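Local coordinates for protein putative beta-glucosidase (Bifidobacterium adolescentis, PDB 5WAB) that hydrolyses beta-glucosidic linkages as a glycoside hydrolase family 3 enzyme and may also release terminal arabinopyranosyl units from ginsenosides, at residues Q144-N158 with Q192-N204. Numbering follows the deposited sequence.
Sequences QSKGVGTSLKHFAAN and QPWTIMCSYNRIN
Gln-144 grips the chain before strand 195-198 with both ends of its amide: OE1 accepts from Trp-194 N at 2.7 Å (N-H...O 160°), while NE2 donates almost straight to Gln-192 O at 3.1 Å. With its chain extended beyond CG, the same amide lies over one face of the Trp-194 indole, planes 30° apart and CD 3.5 Å above the ring, offset toward the rim. Gly-147 O meets the indole edge in plane, nearest CZ3. Replacing Trp-194 with alanine is likely to strip the cover from one face of the Gln-144 amide and open a gap beside Gly-147 and Gly-149.

Farther along, the strands pair in parallel: Leu-152 O accepts from Met-197 N at 2.9 Å, and Met-197 O accepts from Phe-155 N at 2.9 Å, in the carbonyl plane. The register shift between Lys-153 and Phe-155 is a beta bulge, beside the cis peptide before Ala-156. Met-197 SD reaches the His-154 ring edge, 3.9 Å from CD2; on the sheet face away from Lys-153 and Met-197, Leu-152 CB packs 4.0 Å from Ile-196 CG1, against helix 182-190.

The bulge in strand 149-155 of the TIM-barrel-like domain thus accompanies a polar cluster: Lys-153 salt-bridges Glu-123, and His-154, bonded to Tyr-124, also binds a glycerol, probably from the crystallisation liquor, which Lys-153 NZ reaches weakly, consistent with a pocket.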
# COMPACT_ATOMS: atom_id res chain seq x y z
N GLN A 144 -1.52 8.93 14.88
CA GLN A 144 -2.49 9.69 15.64
C GLN A 144 -2.55 9.26 17.10
O GLN A 144 -3.05 10.02 17.95
CB GLN A 144 -3.86 9.59 14.96
CG GLN A 144 -3.86 10.16 13.53
CD GLN A 144 -5.26 10.28 12.92
OE1 GLN A 144 -5.43 10.86 11.84
NE2 GLN A 144 -6.26 9.74 13.61
N SER A 145 -2.03 8.07 17.43
CA SER A 145 -1.94 7.68 18.84
C SER A 145 -1.00 8.59 19.61
O SER A 145 -1.03 8.59 20.85
CB SER A 145 -1.48 6.23 18.98
OG SER A 145 -0.12 6.07 18.63
N LYS A 146 -0.15 9.35 18.92
CA LYS A 146 0.74 10.31 19.55
C LYS A 146 0.21 11.74 19.47
O LYS A 146 0.90 12.66 19.92
CB LYS A 146 2.12 10.25 18.89
CG LYS A 146 2.78 8.89 18.98
CD LYS A 146 3.17 8.57 20.41
CE LYS A 146 3.93 7.25 20.47
NZ LYS A 146 4.53 7.04 21.81
N GLY A 147 -0.99 11.93 18.93
CA GLY A 147 -1.59 13.24 18.82
C GLY A 147 -1.29 13.99 17.54
O GLY A 147 -1.58 15.18 17.47
N VAL A 148 -0.72 13.33 16.52
CA VAL A 148 -0.36 13.96 15.26
C VAL A 148 -1.28 13.44 14.16
O VAL A 148 -1.61 12.25 14.14
CB VAL A 148 1.12 13.70 14.90
CG1 VAL A 148 1.49 14.42 13.62
CG2 VAL A 148 2.02 14.12 16.04
N GLY A 149 -1.70 14.33 13.26
CA GLY A 149 -2.61 13.92 12.21
C GLY A 149 -1.91 13.26 11.03
O GLY A 149 -0.73 13.47 10.77
N THR A 150 -2.67 12.45 10.30
CA THR A 150 -2.25 11.84 9.05
C THR A 150 -3.13 12.36 7.92
O THR A 150 -4.05 13.15 8.14
CB THR A 150 -2.33 10.31 9.09
OG1 THR A 150 -3.69 9.90 9.21
CG2 THR A 150 -1.54 9.77 10.25
N SER A 151 -2.85 11.89 6.71
CA SER A 151 -3.63 12.29 5.53
C SER A 151 -3.76 11.08 4.60
O SER A 151 -2.91 10.84 3.73
CB SER A 151 -2.97 13.48 4.84
OG SER A 151 -3.85 14.09 3.92
N LEU A 152 -4.82 10.29 4.81
CA LEU A 152 -5.16 9.21 3.89
C LEU A 152 -5.26 9.77 2.48
O LEU A 152 -6.10 10.63 2.20
CB LEU A 152 -6.48 8.58 4.32
CG LEU A 152 -6.85 7.22 3.72
CD1 LEU A 152 -5.75 6.21 4.01
CD2 LEU A 152 -8.19 6.75 4.30
N LYS A 153 -4.39 9.29 1.59
CA LYS A 153 -3.97 10.07 0.43
C LYS A 153 -4.57 9.57 -0.88
O LYS A 153 -4.57 8.36 -1.16
CB LYS A 153 -2.44 10.10 0.33
CG LYS A 153 -1.89 11.49 0.13
CD LYS A 153 -0.40 11.56 0.43
CE LYS A 153 0.44 10.77 -0.53
NZ LYS A 153 1.88 11.06 -0.32
N HIS A 154 -5.04 10.54 -1.67
CA HIS A 154 -5.48 10.42 -3.07
C HIS A 154 -6.78 9.65 -3.20
O HIS A 154 -6.84 8.61 -3.86
CB HIS A 154 -4.38 9.81 -3.93
CG HIS A 154 -3.05 10.46 -3.73
ND1 HIS A 154 -1.86 9.79 -3.87
CD2 HIS A 154 -2.73 11.73 -3.39
CE1 HIS A 154 -0.86 10.61 -3.63
NE2 HIS A 154 -1.36 11.80 -3.33
N PHE A 155 -7.83 10.21 -2.63
CA PHE A 155 -9.17 9.64 -2.64
C PHE A 155 -9.95 10.29 -3.79
O PHE A 155 -10.26 11.48 -3.74
CB PHE A 155 -9.82 9.90 -1.28
CG PHE A 155 -11.19 9.31 -1.12
CD1 PHE A 155 -11.38 7.94 -1.08
CD2 PHE A 155 -12.29 10.14 -0.91
CE1 PHE A 155 -12.64 7.40 -0.90
CE2 PHE A 155 -13.55 9.61 -0.73
CZ PHE A 155 -13.73 8.24 -0.71
N ALA A 156 -10.24 9.52 -4.84
CA ALA A 156 -9.84 8.12 -4.97
C ALA A 156 -9.46 7.78 -6.41
O ALA A 156 -9.55 8.63 -7.31
CB ALA A 156 -10.96 7.20 -4.49
N ALA A 157 -9.04 6.53 -6.61
CA ALA A 157 -8.79 5.95 -7.94
C ALA A 157 -7.70 6.72 -8.68
O ALA A 157 -7.84 7.07 -9.85
CB ALA A 157 -10.08 5.90 -8.76
N ASN A 158 -6.59 6.96 -7.98
CA ASN A 158 -5.40 7.59 -8.56
C ASN A 158 -4.37 6.49 -8.78
O ASN A 158 -3.45 6.29 -7.99
CB ASN A 158 -4.87 8.69 -7.63
CG ASN A 158 -3.72 9.48 -8.25
OD1 ASN A 158 -3.36 9.28 -9.41
ND2 ASN A 158 -3.09 10.33 -7.44
N GLN A 192 -9.63 6.83 12.17
CA GLN A 192 -10.43 7.97 11.75
C GLN A 192 -9.40 9.03 11.40
O GLN A 192 -9.03 9.85 12.25
CB GLN A 192 -11.40 8.46 12.83
CG GLN A 192 -12.77 7.75 12.86
CD GLN A 192 -13.74 8.25 11.79
OE1 GLN A 192 -13.52 9.31 11.17
NE2 GLN A 192 -14.81 7.50 11.55
N PRO A 193 -8.90 9.03 10.17
CA PRO A 193 -7.81 9.94 9.83
C PRO A 193 -8.29 11.38 9.98
O PRO A 193 -9.37 11.74 9.52
CB PRO A 193 -7.48 9.59 8.38
CG PRO A 193 -8.18 8.29 8.11
CD PRO A 193 -9.37 8.27 9.00
N TRP A 194 -7.48 12.19 10.65
CA TRP A 194 -7.90 13.56 10.87
C TRP A 194 -7.94 14.35 9.57
O TRP A 194 -8.56 15.42 9.53
CB TRP A 194 -6.98 14.21 11.93
CG TRP A 194 -7.05 13.48 13.27
CD1 TRP A 194 -7.96 12.53 13.64
CD2 TRP A 194 -6.18 13.66 14.39
NE1 TRP A 194 -7.71 12.10 14.92
CE2 TRP A 194 -6.62 12.78 15.41
CE3 TRP A 194 -5.07 14.47 14.65
CZ2 TRP A 194 -6.00 12.69 16.65
CZ3 TRP A 194 -4.45 14.39 15.88
CH2 TRP A 194 -4.91 13.50 16.87
N THR A 195 -7.33 13.83 8.51
CA THR A 195 -7.23 14.52 7.23
C THR A 195 -7.24 13.48 6.11
O THR A 195 -6.72 12.37 6.28
CB THR A 195 -5.96 15.39 7.20
OG1 THR A 195 -6.13 16.51 8.08
CG2 THR A 195 -5.68 15.90 5.81
N ILE A 196 -7.88 13.83 5.00
CA ILE A 196 -7.86 13.02 3.79
C ILE A 196 -7.46 13.93 2.63
O ILE A 196 -7.88 15.09 2.58
CB ILE A 196 -9.24 12.37 3.52
CG1 ILE A 196 -9.49 11.24 4.52
CG2 ILE A 196 -9.33 11.85 2.08
CD1 ILE A 196 -10.77 10.50 4.26
N MET A 197 -6.63 13.42 1.73
CA MET A 197 -6.23 14.15 0.53
C MET A 197 -6.93 13.55 -0.68
O MET A 197 -6.81 12.35 -0.94
CB MET A 197 -4.72 14.10 0.32
CG MET A 197 -4.26 14.87 -0.91
SD MET A 197 -2.47 14.93 -1.12
CE MET A 197 -1.95 15.23 0.57
N CYS A 198 -7.64 14.38 -1.43
CA CYS A 198 -8.29 13.92 -2.64
C CYS A 198 -7.27 13.85 -3.78
O CYS A 198 -6.20 14.45 -3.72
CB CYS A 198 -9.45 14.84 -3.02
SG CYS A 198 -8.94 16.32 -3.94
N SER A 199 -7.63 13.10 -4.82
CA SER A 199 -6.75 12.89 -5.96
C SER A 199 -6.92 13.99 -7.00
O SER A 199 -7.91 14.73 -7.01
CB SER A 199 -7.02 11.52 -6.58
OG SER A 199 -8.36 11.43 -7.03
N TYR A 200 -5.94 14.07 -7.90
CA TYR A 200 -6.00 15.04 -9.00
C TYR A 200 -7.03 14.65 -10.05
O TYR A 200 -7.60 15.52 -10.71
CB TYR A 200 -4.64 15.16 -9.69
CG TYR A 200 -3.59 15.97 -8.98
CD1 TYR A 200 -3.70 17.35 -8.87
CD2 TYR A 200 -2.45 15.36 -8.47
CE1 TYR A 200 -2.72 18.10 -8.25
CE2 TYR A 200 -1.47 16.09 -7.84
CZ TYR A 200 -1.60 17.46 -7.73
OH TYR A 200 -0.62 18.19 -7.11
N ASN A 201 -7.25 13.35 -10.25
CA ASN A 201 -7.94 12.90 -11.45
C ASN A 201 -9.44 13.06 -11.30
O ASN A 201 -9.97 13.34 -10.23
CB ASN A 201 -7.61 11.44 -11.74
CG ASN A 201 -7.98 10.52 -10.59
OD1 ASN A 201 -7.25 10.40 -9.61
ND2 ASN A 201 -9.13 9.86 -10.71
N ARG A 202 -10.13 12.86 -12.42
CA ARG A 202 -11.58 12.78 -12.45
C ARG A 202 -12.01 11.33 -12.35
O ARG A 202 -11.29 10.41 -12.75
CB ARG A 202 -12.14 13.39 -13.75
CG ARG A 202 -11.92 14.88 -13.93
CD ARG A 202 -12.47 15.34 -15.28
NE ARG A 202 -11.72 14.76 -16.39
CZ ARG A 202 -12.18 14.64 -17.63
NH1 ARG A 202 -13.40 15.04 -17.95
NH2 ARG A 202 -11.41 14.09 -18.56
N ILE A 203 -13.20 11.12 -11.79
CA ILE A 203 -13.84 9.81 -11.76
C ILE A 203 -15.18 9.96 -12.45
O ILE A 203 -16.09 10.62 -11.92
CB ILE A 203 -14.01 9.26 -10.34
CG1 ILE A 203 -12.64 9.08 -9.68
CG2 ILE A 203 -14.80 7.95 -10.37
CD1 ILE A 203 -12.71 8.68 -8.22
N ASN A 204 -15.31 9.37 -13.64
CA ASN A 204 -16.53 9.46 -14.44
C ASN A 204 -16.90 10.92 -14.72
O ASN A 204 -18.06 11.32 -14.61
CB ASN A 204 -17.68 8.72 -13.76
CG ASN A 204 -17.41 7.23 -13.62
OD1 ASN A 204 -16.93 6.59 -14.56
ND2 ASN A 204 -17.69 6.68 -12.45